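P-47 protein (Clostridium botulinum E1 str. 'BoNT E Beluga', PDB 5WIX) is of unknown function but has a tubular-lipid-binding (TULIP) fold like that of bactericidal/permeability-increasing protein, which is consistent with a role in binding lipid. Local coordinates at residues 234-239 with 401-406; 328-333 with 374-379; 339-344 with 350-355. One frame throughout, in Å; residues are numbered along the deposited sequence.

Interaction 1 of 3, residues 234-239 with 401-406; sequences VGLLIS and DIINDI
Leu236 and Ile403 carry this contact; no hydrogen bond crosses it, and the side chains that meet are apolar. CD1 of Leu236 reaches the helix backbone and lies 3.7 Å from CG1 of Ile403. The two side chains run past each other in opposite directions. CB of Leu236 is also near CG1 of Ile403, at 4.1 Å. Ile403 extends this branch with CG1 anti to its backbone N (chi1 -165°), and CD1 of Ile403 then lies 4.3 Å from CG1 of Val234. The other methyl of Leu236, CD2, meets CG2 of Ile402, also at 4.3 Å. Two isoleucines in succession thus meet Leu236 with different branches, one with CG1 and the other with CG2. The contact sets the short helix 399-403 against strand 234-238. That strand lies inside a six-stranded antiparallel sheet, near the centre of the chain, in a protein built on the TULIP fold. Backbone bonds hold it in place: Val234 and Leu236 pair with Gly430 and Ile428 on one neighbour, and Gly235 and Leu237 with Gly28 and Val26 on the other. Asp405 N bonds back to Ile402 O at 3.2 Å. Farther out, Asn404 OD1 accepts a bond from Ile414 N, and Asp405 OD2 is bonded to Ser180 OG. Ile414 also touches the side chains of both Val234 and Ile403.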
loop_
_atom_site.group_PDB
_atom_site.type_symbol
_atom_site.label_atom_id
_atom_site.label_comp_id
_atom_site.label_asym_id
_atom_site.label_seq_id
_atom_site.Cartn_x
_atom_site.Cartn_y
_atom_site.Cartn_z
ATOM N N VAL A 234 10.735 1.034 4.076
ATOM C CA VAL A 234 9.598 0.328 3.483
ATOM C C VAL A 234 8.383 1.249 3.360
ATOM O O VAL A 234 8.141 2.116 4.209
ATOM C CB VAL A 234 9.219 -0.940 4.292
ATOM C CG1 VAL A 234 7.977 -1.609 3.721
ATOM C CG2 VAL A 234 10.347 -1.927 4.275
ATOM N N GLY A 235 7.643 1.074 2.272
ATOM C CA GLY A 235 6.472 1.873 1.999
ATOM C C GLY A 235 5.294 1.030 1.556
ATOM O O GLY A 235 5.445 -0.112 1.078
ATOM N N LEU A 236 4.111 1.622 1.721
ATOM C CA LEU A 236 2.827 0.988 1.425
ATOM C C LEU A 236 1.868 2.069 0.946
ATOM O O LEU A 236 1.672 3.074 1.633
ATOM C CB LEU A 236 2.310 0.267 2.670
ATOM C CG LEU A 236 1.088 -0.663 2.737
ATOM C CD1 LEU A 236 1.259 -1.774 3.744
ATOM C CD2 LEU A 236 -0.150 0.160 3.100
ATOM N N LEU A 237 1.289 1.864 -0.232
ATOM C CA LEU A 237 0.350 2.827 -0.789
ATOM C C LEU A 237 -1.061 2.268 -0.976
ATOM O O LEU A 237 -1.277 1.372 -1.805
ATOM C CB LEU A 237 0.846 3.344 -2.130
ATOM C CG LEU A 237 0.106 4.628 -2.498
ATOM C CD1 LEU A 237 0.038 5.517 -1.260
ATOM C CD2 LEU A 237 0.799 5.350 -3.646
ATOM N N ILE A 238 -2.019 2.815 -0.221
ATOM C CA ILE A 238 -3.432 2.416 -0.323
ATOM C C ILE A 238 -4.212 3.346 -1.257
ATOM O O ILE A 238 -4.146 4.582 -1.115
ATOM C CB ILE A 238 -4.110 2.415 1.052
ATOM C CG1 ILE A 238 -3.581 1.269 1.910
ATOM C CG2 ILE A 238 -5.597 2.282 0.902
ATOM C CD1 ILE A 238 -3.595 1.588 3.391
ATOM N N SER A 239 -4.923 2.750 -2.216
ATOM C CA SER A 239 -5.762 3.495 -3.159
ATOM C C SER A 239 -6.790 4.355 -2.422
ATOM O O SER A 239 -7.148 4.054 -1.277
ATOM C CB SER A 239 -6.488 2.539 -4.100
ATOM O OG SER A 239 -7.617 1.956 -3.449
ATOM N N ASP A 401 0.318 -2.618 12.435
ATOM C CA ASP A 401 -0.284 -3.905 12.110
ATOM C C ASP A 401 -0.552 -3.970 10.606
ATOM O O ASP A 401 -0.336 -5.009 9.968
ATOM C CB ASP A 401 -1.575 -4.126 12.907
ATOM C CG ASP A 401 -1.326 -4.724 14.282
ATOM O OD1 ASP A 401 -0.150 -4.923 14.651
ATOM O OD2 ASP A 401 -2.318 -4.995 14.997
ATOM N N ILE A 402 -0.992 -2.843 10.048
ATOM C CA ILE A 402 -1.381 -2.770 8.640
ATOM C C ILE A 402 -0.197 -2.908 7.698
ATOM O O ILE A 402 -0.273 -3.636 6.717
ATOM C CB ILE A 402 -2.110 -1.451 8.315
ATOM C CG1 ILE A 402 -3.591 -1.554 8.700
ATOM C CG2 ILE A 402 -1.975 -1.105 6.822
ATOM C CD1 ILE A 402 -4.350 -0.222 8.611
ATOM N N ILE A 403 0.898 -2.215 7.978
ATOM C CA ILE A 403 1.997 -2.289 7.041
ATOM C C ILE A 403 2.540 -3.725 7.086
ATOM O O ILE A 403 2.803 -4.320 6.041
ATOM C CB ILE A 403 3.092 -1.217 7.321
ATOM C CG1 ILE A 403 4.021 -1.084 6.110
ATOM C CG2 ILE A 403 3.872 -1.506 8.605
ATOM C CD1 ILE A 403 4.823 0.198 6.105
ATOM N N ASN A 404 2.601 -4.308 8.284
ATOM C CA ASN A 404 3.113 -5.666 8.457
ATOM C C ASN A 404 2.138 -6.797 8.079
ATOM O O ASN A 404 2.474 -7.975 8.196
ATOM C CB ASN A 404 3.556 -5.864 9.907
ATOM C CG ASN A 404 4.897 -5.219 10.203
ATOM O OD1 ASN A 404 5.807 -5.256 9.376
ATOM N ND2 ASN A 404 5.030 -4.630 11.389
ATOM N N ASP A 405 0.947 -6.447 7.605
ATOM C CA ASP A 405 -0.141 -7.425 7.470
ATOM C C ASP A 405 0.031 -8.336 6.265
ATOM O O ASP A 405 0.027 -9.566 6.387
ATOM C CB ASP A 405 -1.494 -6.701 7.390
ATOM C CG ASP A 405 -2.685 -7.649 7.502
ATOM O OD1 ASP A 405 -2.934 -8.165 8.613
ATOM O OD2 ASP A 405 -3.389 -7.852 6.491
ATOM N N ILE A 406 0.179 -7.731 5.099
ATOM C CA ILE A 406 0.287 -8.522 3.882
ATOM C C ILE A 406 1.750 -8.815 3.472
ATOM O O ILE A 406 2.181 -9.978 3.488
ATOM C CB ILE A 406 -0.452 -7.835 2.740
ATOM C CG1 ILE A 406 -1.884 -7.578 3.179
ATOM C CG2 ILE A 406 -0.449 -8.715 1.528
ATOM C CD1 ILE A 406 -2.592 -8.837 3.596
#

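Interaction 2 of 3, residues 328-333 with 374-379; sequences IYSKLN and AVAKSV
The backbones of strand residue Ser330 and helix residue Ala376 come close, with their CA atoms 5.6 Å apart. Both residues direct their CB atoms across the gap. The two CB atoms are 4.3 Å apart, so small side chains meet here. The polar part of the contact is one hydrogen bond. Ser330 OG donates to Ala376 O over 3.2 Å. The hydroxyl does not approach in the plane of the carbonyl: it sits above it, 66° out of the plane, and the C=O...OG angle is 114°. The torsion of Ser330 explains how the hydroxyl gets there. OG is anti to the backbone N (chi1 -157°), which carries it to the side of the helix carbonyl. CB of Ser330 also lies 3.5 Å from the same oxygen.

The contact lays helix 370-390 against a curled antiparallel sheet. Strand 328-343 is bonded there on both sides: Ser330 pairs with Val320 on strand 311-322, and Lys331 with Arg362 on strand 348-363. Pro363 touches both Ser330 and Ala376. Farther along the same helix, Ser383, Leu384 and Phe387 pack on Leu332. A long helix wrapped by a strongly bent sheet is the basic plan of a TULIP domain.

A side-chain hydroxyl of the strand thus donates to a main-chain carbonyl of the helix. The off-plane approach suggests a modest bond. Much of the closeness here rests on the small size of serine and alanine, and the bond joins two buried residues.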
loop_
_atom_site.group_PDB
_atom_site.type_symbol
_atom_site.label_atom_id
_atom_site.label_comp_id
_atom_site.label_asym_id
_atom_site.label_seq_id
_atom_site.Cartn_x
_atom_site.Cartn_y
_atom_site.Cartn_z
ATOM N N ILE A 328 -44.249 21.203 11.945
ATOM C CA ILE A 328 -43.401 22.379 11.838
ATOM C C ILE A 328 -41.962 21.948 12.071
ATOM O O ILE A 328 -41.602 21.500 13.164
ATOM C CB ILE A 328 -43.801 23.477 12.835
ATOM C CG1 ILE A 328 -45.167 24.035 12.474
ATOM C CG2 ILE A 328 -42.803 24.623 12.830
ATOM C CD1 ILE A 328 -45.736 24.986 13.520
ATOM N N TYR A 329 -41.149 22.095 11.022
ATOM C CA TYR A 329 -39.768 21.606 10.985
ATOM C C TYR A 329 -38.780 22.681 10.532
ATOM O O TYR A 329 -39.169 23.757 10.074
ATOM C CB TYR A 329 -39.662 20.400 10.044
ATOM C CG TYR A 329 -40.082 20.702 8.614
ATOM C CD1 TYR A 329 -39.179 21.229 7.692
ATOM C CD2 TYR A 329 -41.380 20.459 8.185
ATOM C CE1 TYR A 329 -39.562 21.502 6.384
ATOM C CE2 TYR A 329 -41.772 20.735 6.879
ATOM C CZ TYR A 329 -40.861 21.258 5.987
ATOM O OH TYR A 329 -41.255 21.528 4.697
ATOM N N SER A 330 -37.496 22.368 10.632
ATOM C CA SER A 330 -36.439 23.278 10.215
ATOM C C SER A 330 -35.528 22.580 9.202
ATOM O O SER A 330 -34.942 21.535 9.515
ATOM C CB SER A 330 -35.640 23.745 11.441
ATOM O OG SER A 330 -34.978 24.975 11.196
ATOM N N LYS A 331 -35.411 23.141 7.996
ATOM C CA LYS A 331 -34.551 22.524 6.980
ATOM C C LYS A 331 -33.073 22.868 7.239
ATOM O O LYS A 331 -32.712 24.028 7.477
ATOM C CB LYS A 331 -34.982 22.922 5.562
ATOM C CG LYS A 331 -34.845 24.389 5.205
ATOM C CD LYS A 331 -35.511 24.686 3.856
ATOM C CE LYS A 331 -35.413 26.167 3.475
ATOM N NZ LYS A 331 -36.193 26.493 2.240
ATOM N N LEU A 332 -32.240 21.828 7.223
ATOM C CA LEU A 332 -30.837 21.914 7.609
ATOM C C LEU A 332 -29.870 21.635 6.432
ATOM O O LEU A 332 -29.919 20.559 5.829
ATOM C CB LEU A 332 -30.563 20.924 8.744
ATOM C CG LEU A 332 -31.425 21.005 9.999
ATOM C CD1 LEU A 332 -31.027 19.941 11.024
ATOM C CD2 LEU A 332 -31.303 22.391 10.602
ATOM N N ASN A 333 -28.996 22.594 6.113
ATOM C CA ASN A 333 -27.952 22.392 5.092
ATOM C C ASN A 333 -26.554 22.741 5.604
ATOM O O ASN A 333 -26.335 23.845 6.102
ATOM C CB ASN A 333 -28.235 23.230 3.843
ATOM C CG ASN A 333 -29.485 22.788 3.099
ATOM O OD1 ASN A 333 -29.398 22.171 2.033
ATOM N ND2 ASN A 333 -30.660 23.121 3.648
ATOM N N ALA A 374 -39.001 30.327 16.231
ATOM C CA ALA A 374 -37.801 30.682 16.971
ATOM C C ALA A 374 -37.127 29.476 17.634
ATOM O O ALA A 374 -35.888 29.403 17.688
ATOM C CB ALA A 374 -38.134 31.732 17.996
ATOM N N VAL A 375 -37.921 28.535 18.138
ATOM C CA VAL A 375 -37.333 27.305 18.666
ATOM C C VAL A 375 -36.879 26.455 17.477
ATOM O O VAL A 375 -35.938 25.665 17.584
ATOM C CB VAL A 375 -38.313 26.496 19.582
ATOM C CG1 VAL A 375 -39.228 27.436 20.344
ATOM C CG2 VAL A 375 -39.141 25.506 18.789
ATOM N N ALA A 376 -37.535 26.629 16.335
ATOM C CA ALA A 376 -37.104 25.928 15.134
ATOM C C ALA A 376 -35.697 26.402 14.714
ATOM O O ALA A 376 -34.846 25.595 14.320
ATOM C CB ALA A 376 -38.101 26.140 14.006
ATOM N N LYS A 377 -35.467 27.712 14.808
ATOM C CA LYS A 377 -34.150 28.270 14.532
ATOM C C LYS A 377 -33.144 27.714 15.528
ATOM O O LYS A 377 -32.008 27.381 15.172
ATOM C CB LYS A 377 -34.170 29.804 14.589
ATOM C CG LYS A 377 -32.826 30.432 14.952
ATOM C CD LYS A 377 -32.769 31.927 14.649
ATOM C CE LYS A 377 -31.439 32.539 15.112
ATOM N NZ LYS A 377 -30.940 33.659 14.244
ATOM N N SER A 378 -33.565 27.585 16.779
ATOM C CA SER A 378 -32.616 27.198 17.806
ATOM C C SER A 378 -32.301 25.697 17.761
ATOM O O SER A 378 -31.159 25.305 17.951
ATOM C CB SER A 378 -33.129 27.606 19.183
ATOM O OG SER A 378 -32.117 27.431 20.158
ATOM N N VAL A 379 -33.292 24.858 17.477
ATOM C CA VAL A 379 -33.030 23.425 17.339
ATOM C C VAL A 379 -32.200 23.154 16.071
ATOM O O VAL A 379 -31.279 22.323 16.076
ATOM C CB VAL A 379 -34.347 22.610 17.318
ATOM C CG1 VAL A 379 -34.078 21.145 17.040
ATOM C CG2 VAL A 379 -35.039 22.742 18.654
#

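Interaction 3 of 3, residues 339-344 with 350-355; sequences KFIYDN and SFEIYS
Lys339 and Glu352 face each other as an antiparallel hydrogen-bonded pair, and both of their backbone bonds are made. Lys339 N donates to Glu352 O over 2.8 Å. In return Glu352 N donates to Lys339 O over 3.1 Å. Lys339 O takes a second, softer donor, the CA-H of Phe351. At the Ile341 and Ser350 pair, Ser350 N gives a weak bond to Ile341 O, and Ile341 N lies 2.8 Å from Ser350 O. At the turn of the hairpin the Asp343 carboxylate is bonded through both oxygens: OD1 takes the N-H of Lys345, and OD2 is bonded to Asn346 ND2.

Phe340 and Phe351 form the non-hydrogen-bonded pair between them. CZ of Phe351 sits at the edge of the Phe340 ring, and CE1 of Phe351 is 4.2 Å from CB of Phe340. On the other face CG2 of Ile341 rests on CB of Ser350 at 3.6 Å, while OE2 of Glu352 comes to CD1 of Ile341.

These bonds zip the hairpin of strands 328-343 and 348-363. Farther on, Tyr354 and Ser355 both face Ile337, a classic beta bulge. Lys339 NZ and Glu352 OE2 are 5.7 Å apart, so the opposite charges probably attract without forming a salt bridge, and the backbone carries the polar grip.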
loop_
_atom_site.group_PDB
_atom_site.type_symbol
_atom_site.label_atom_id
_atom_site.label_comp_id
_atom_site.label_asym_id
_atom_site.label_seq_id
_atom_site.Cartn_x
_atom_site.Cartn_y
_atom_site.Cartn_z
ATOM N N LYS A 339 -9.870 18.063 7.726
ATOM C CA LYS A 339 -8.487 17.905 7.268
ATOM C C LYS A 339 -7.702 16.780 7.943
ATOM O O LYS A 339 -7.722 16.646 9.164
ATOM C CB LYS A 339 -7.724 19.220 7.467
ATOM C CG LYS A 339 -6.262 19.170 7.074
ATOM C CD LYS A 339 -5.541 20.490 7.376
ATOM C CE LYS A 339 -4.094 20.483 6.838
ATOM N NZ LYS A 339 -3.335 21.742 7.115
ATOM N N PHE A 340 -6.985 15.997 7.140
ATOM C CA PHE A 340 -6.098 14.954 7.645
ATOM C C PHE A 340 -5.028 15.560 8.534
ATOM O O PHE A 340 -4.573 16.669 8.292
ATOM C CB PHE A 340 -5.460 14.198 6.482
ATOM C CG PHE A 340 -4.365 13.249 6.887
ATOM C CD1 PHE A 340 -4.657 11.940 7.239
ATOM C CD2 PHE A 340 -3.038 13.650 6.869
ATOM C CE1 PHE A 340 -3.646 11.059 7.595
ATOM C CE2 PHE A 340 -2.026 12.775 7.216
ATOM C CZ PHE A 340 -2.327 11.482 7.578
ATOM N N ILE A 341 -4.635 14.822 9.562
ATOM C CA ILE A 341 -3.708 15.310 10.580
ATOM C C ILE A 341 -2.896 14.140 11.079
ATOM O O ILE A 341 -3.450 13.132 11.526
ATOM C CB ILE A 341 -4.440 15.968 11.780
ATOM C CG1 ILE A 341 -4.806 17.414 11.459
ATOM C CG2 ILE A 341 -3.571 15.915 13.056
ATOM C CD1 ILE A 341 -3.609 18.249 11.187
ATOM N N TYR A 342 -1.579 14.244 11.009
ATOM C CA TYR A 342 -0.803 13.122 11.484
ATOM C C TYR A 342 0.105 13.509 12.629
ATOM O O TYR A 342 0.775 14.543 12.607
ATOM C CB TYR A 342 -0.012 12.507 10.357
ATOM C CG TYR A 342 0.865 11.372 10.824
ATOM C CD1 TYR A 342 0.314 10.167 11.255
ATOM C CD2 TYR A 342 2.247 11.507 10.839
ATOM C CE1 TYR A 342 1.119 9.133 11.681
ATOM C CE2 TYR A 342 3.053 10.486 11.263
ATOM C CZ TYR A 342 2.490 9.300 11.680
ATOM O OH TYR A 342 3.313 8.284 12.103
ATOM N N ASP A 343 0.091 12.673 13.653
ATOM C CA ASP A 343 0.888 12.921 14.831
ATOM C C ASP A 343 2.023 11.920 14.791
ATOM O O ASP A 343 1.802 10.729 14.997
ATOM C CB ASP A 343 0.043 12.785 16.094
ATOM C CG ASP A 343 0.878 12.687 17.354
ATOM O OD1 ASP A 343 1.980 13.268 17.403
ATOM O OD2 ASP A 343 0.426 12.024 18.308
ATOM N N ASN A 344 3.233 12.385 14.491
ATOM C CA ASN A 344 4.319 11.443 14.295
ATOM C C ASN A 344 4.771 10.814 15.611
ATOM O O ASN A 344 5.336 9.729 15.613
ATOM C CB ASN A 344 5.502 12.108 13.590
ATOM C CG ASN A 344 6.415 11.094 12.893
ATOM O OD1 ASN A 344 5.944 10.126 12.277
ATOM N ND2 ASN A 344 7.734 11.313 12.995
ATOM N N SER A 350 -5.904 11.680 12.261
ATOM C CA SER A 350 -6.850 12.578 12.906
ATOM C C SER A 350 -7.481 13.436 11.837
ATOM O O SER A 350 -6.858 13.737 10.821
ATOM C CB SER A 350 -6.101 13.437 13.939
ATOM O OG SER A 350 -6.883 14.515 14.431
ATOM N N PHE A 351 -8.721 13.830 12.038
ATOM C CA PHE A 351 -9.312 14.839 11.170
ATOM C C PHE A 351 -9.916 15.945 12.005
ATOM O O PHE A 351 -10.707 15.706 12.938
ATOM C CB PHE A 351 -10.368 14.242 10.258
ATOM C CG PHE A 351 -9.860 13.133 9.400
ATOM C CD1 PHE A 351 -9.625 13.344 8.038
ATOM C CD2 PHE A 351 -9.615 11.874 9.935
ATOM C CE1 PHE A 351 -9.171 12.322 7.242
ATOM C CE2 PHE A 351 -9.158 10.833 9.134
ATOM C CZ PHE A 351 -8.933 11.063 7.788
ATOM N N GLU A 352 -9.525 17.164 11.675
ATOM C CA GLU A 352 -10.056 18.310 12.360
ATOM C C GLU A 352 -10.849 19.178 11.398
ATOM O O GLU A 352 -10.855 18.956 10.186
ATOM C CB GLU A 352 -8.933 19.095 13.019
ATOM C CG GLU A 352 -8.045 19.819 12.081
ATOM C CD GLU A 352 -6.851 20.400 12.795
ATOM O OE1 GLU A 352 -6.786 20.219 14.038
ATOM O OE2 GLU A 352 -5.996 21.024 12.119
ATOM N N ILE A 353 -11.555 20.143 11.968
ATOM C CA ILE A 353 -12.380 21.060 11.208
ATOM C C ILE A 353 -11.515 22.114 10.541
ATOM O O ILE A 353 -10.742 22.783 11.219
ATOM C CB ILE A 353 -13.404 21.742 12.127
ATOM C CG1 ILE A 353 -14.270 20.679 12.808
ATOM C CG2 ILE A 353 -14.240 22.769 11.344
ATOM C CD1 ILE A 353 -15.309 20.031 11.868
ATOM N N TYR A 354 -11.642 22.268 9.222
ATOM C CA TYR A 354 -10.881 23.286 8.485
ATOM C C TYR A 354 -11.734 24.528 8.266
ATOM O O TYR A 354 -11.304 25.657 8.512
ATOM C CB TYR A 354 -10.408 22.730 7.144
ATOM C CG TYR A 354 -9.580 23.682 6.297
ATOM C CD1 TYR A 354 -8.229 23.886 6.566
ATOM C CD2 TYR A 354 -10.135 24.345 5.203
ATOM C CE1 TYR A 354 -7.457 24.740 5.784
ATOM C CE2 TYR A 354 -9.367 25.201 4.414
ATOM C CZ TYR A 354 -8.027 25.394 4.711
ATOM O OH TYR A 354 -7.257 26.244 3.937
ATOM N N SER A 355 -12.960 24.306 7.809
ATOM C CA SER A 355 -13.874 25.408 7.560
ATOM C C SER A 355 -15.319 24.958 7.573
ATOM O O SER A 355 -15.631 23.797 7.314
ATOM C CB SER A 355 -13.567 26.046 6.215
ATOM O OG SER A 355 -13.990 25.185 5.174
#

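Overall arrangement
Interactions 2 and 3 both use strand 328-343 and lie in the same curled sheet. Their centres are 30 Å apart. Interaction 3 pairs that strand with 348-363, and interaction 2 packs it on helix 370-390, which comes next in the chain. Interaction 1 is in a different sheet, about 21 Å from interaction 3 and 46 Å from interaction 2, centre to centre. None of the three touches another. Along the chain they are nested: interaction 3 lies inside the loop closed by interaction 2, and both lie inside the loop closed by interaction 1. Interaction 1 is thus near the middle of the chain, while interactions 3 and 2 lie about 21 and 45 Å from its centre.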